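Side-chain contact in phosphatidylinositol-specific phospholipase C1 (Streptomyces antibioticus, PDB 3H4X), which belongs to the calcium-dependent phosphoinositide phospholipase C family and folds as a beta/alpha barrel built mainly of parallel strands: residues P240-P243 with R244-Y247. Sequence-based numbering, arbitrary orientation.
Sequences PGDP and RERY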
loop_
_atom_site.group_PDB
_atom_site.type_symbol
_atom_site.label_atom_id
_atom_site.label_comp_id
_atom_site.label_asym_id
_atom_site.label_seq_id
_atom_site.Cartn_x
_atom_site.Cartn_y
_atom_site.Cartn_z
ATOM N N PRO A 240 7.202 -7.964 -17.633
ATOM C CA PRO A 240 8.549 -7.622 -18.074
ATOM C C PRO A 240 8.627 -6.202 -18.629
ATOM O O PRO A 240 7.598 -5.573 -18.892
ATOM C CB PRO A 240 8.813 -8.635 -19.192
ATOM C CG PRO A 240 7.470 -8.904 -19.752
ATOM C CD PRO A 240 6.534 -8.888 -18.568
ATOM N N GLY A 241 9.846 -5.706 -18.801
ATOM C CA GLY A 241 10.059 -4.372 -19.344
ATOM C C GLY A 241 9.509 -3.301 -18.424
ATOM O O GLY A 241 9.545 -3.433 -17.202
ATOM N N ASP A 242 9.013 -2.221 -19.012
ATOM C CA ASP A 242 8.374 -1.164 -18.242
ATOM C C ASP A 242 6.879 -1.454 -18.241
ATOM O O ASP A 242 6.225 -1.326 -19.274
ATOM C CB ASP A 242 8.656 0.198 -18.878
ATOM C CG ASP A 242 8.092 1.349 -18.075
ATOM O OD1 ASP A 242 7.151 1.131 -17.282
ATOM O OD2 ASP A 242 8.590 2.481 -18.240
ATOM N N PRO A 243 6.330 -1.872 -17.089
ATOM C CA PRO A 243 4.925 -2.272 -17.070
ATOM C C PRO A 243 3.977 -1.145 -17.453
ATOM O O PRO A 243 2.834 -1.401 -17.823
ATOM C CB PRO A 243 4.701 -2.686 -15.613
ATOM C CG PRO A 243 6.056 -3.062 -15.113
ATOM C CD PRO A 243 6.988 -2.106 -15.790
ATOM N N ARG A 244 4.442 0.095 -17.354
ATOM C CA ARG A 244 3.587 1.238 -17.637
ATOM C C ARG A 244 3.272 1.377 -19.124
ATOM O O ARG A 244 2.389 2.140 -19.507
ATOM C CB ARG A 244 4.212 2.515 -17.076
ATOM C CG ARG A 244 4.321 2.477 -15.554
ATOM C CD ARG A 244 5.278 3.512 -14.984
ATOM N NE ARG A 244 6.621 3.391 -15.541
ATOM C CZ ARG A 244 7.655 4.124 -15.149
ATOM N NH1 ARG A 244 7.509 5.011 -14.170
ATOM N NH2 ARG A 244 8.831 3.976 -15.741
ATOM N N GLU A 245 3.985 0.625 -19.958
ATOM C CA GLU A 245 3.699 0.619 -21.388
ATOM C C GLU A 245 2.316 0.027 -21.673
ATOM O O GLU A 245 1.812 0.155 -22.786
ATOM C CB GLU A 245 4.790 -0.127 -22.158
ATOM C CG GLU A 245 6.183 0.486 -22.036
ATOM C CD GLU A 245 6.354 1.790 -22.803
ATOM O OE1 GLU A 245 5.413 2.221 -23.505
ATOM O OE2 GLU A 245 7.447 2.391 -22.704
ATOM N N ARG A 246 1.695 -0.599 -20.671
ATOM C CA ARG A 246 0.334 -1.113 -20.813
ATOM C C ARG A 246 -0.689 0.010 -20.929
ATOM O O ARG A 246 -1.793 -0.218 -21.407
ATOM C CB ARG A 246 -0.044 -2.001 -19.624
ATOM C CG ARG A 246 -0.369 -1.228 -18.350
ATOM C CD ARG A 246 -0.795 -2.145 -17.214
ATOM N NE ARG A 246 0.246 -3.109 -16.878
ATOM C CZ ARG A 246 0.175 -3.953 -15.853
ATOM N NH1 ARG A 246 -0.895 -3.951 -15.070
ATOM N NH2 ARG A 246 1.170 -4.796 -15.621
ATOM N N TYR A 247 -0.338 1.208 -20.471
ATOM C CA TYR A 247 -1.246 2.350 -20.546
ATOM C C TYR A 247 -1.029 3.076 -21.864
ATOM O O TYR A 247 0.077 3.529 -22.152
ATOM C CB TYR A 247 -1.029 3.296 -19.361
ATOM C CG TYR A 247 -1.125 2.593 -18.028
ATOM C CD1 TYR A 247 -2.329 2.053 -17.593
ATOM C CD2 TYR A 247 -0.010 2.442 -17.216
ATOM C CE1 TYR A 247 -2.422 1.390 -16.381
ATOM C CE2 TYR A 247 -0.093 1.783 -16.002
ATOM C CZ TYR A 247 -1.297 1.257 -15.591
ATOM O OH TYR A 247 -1.372 0.604 -14.380
HETATM O O HOH W 1 2.433 -4.622 -18.212
#
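D242 and R244 meet at the start of a short 3-10 turn, in the loop that leads from strand 232-236 to strand 258-262 at the periphery of the barrel. D242 makes an Asx turn at the head of the 3-10 segment: its OD1 accepts the backbone N-H of R244 at 2.9 Å, from the anti side and well out of the carboxylate plane. CG anti to the backbone N (chi1 -176°) also turns the carboxylate to the guanidinium of R244, and the two form a side-on, two-nitrogen salt bridge. R244 NE reaches D242 OD1 on its syn lone pair at 2.9 Å, nearly straight and close to the guanidinium plane, while R244 NH2 meets D242 OD2 at 2.9 Å from above the carboxylate plane. The two flat groups are twisted, 39° apart, and OD1 serves two N-H groups of one residue. R244 is well supplied beyond this pair: NH1 bridges to D171 and bonds to the carbonyl of F256, and NH2 also bonds to Y281, which should fix the rotation of the buried guanidinium.

Two carbonyls of 240-243 accept backbone N-H groups from 244-247. D242 O takes the backbone N of E245 at 3.0 Å; G241, D242 and E245 lie round a bound acetyl group. The carboxylate of E245 forms a salt bridge with R253. P243 offers its O to the backbone N of R246. R246 sends its guanidinium back past that carbonyl to H236 O, its main partner, and to G237 O. Its NE makes a weak bond to P243 O at 3.2 Å, and a water donates to the same oxygen while accepting from R246 NH2 at 2.9 Å.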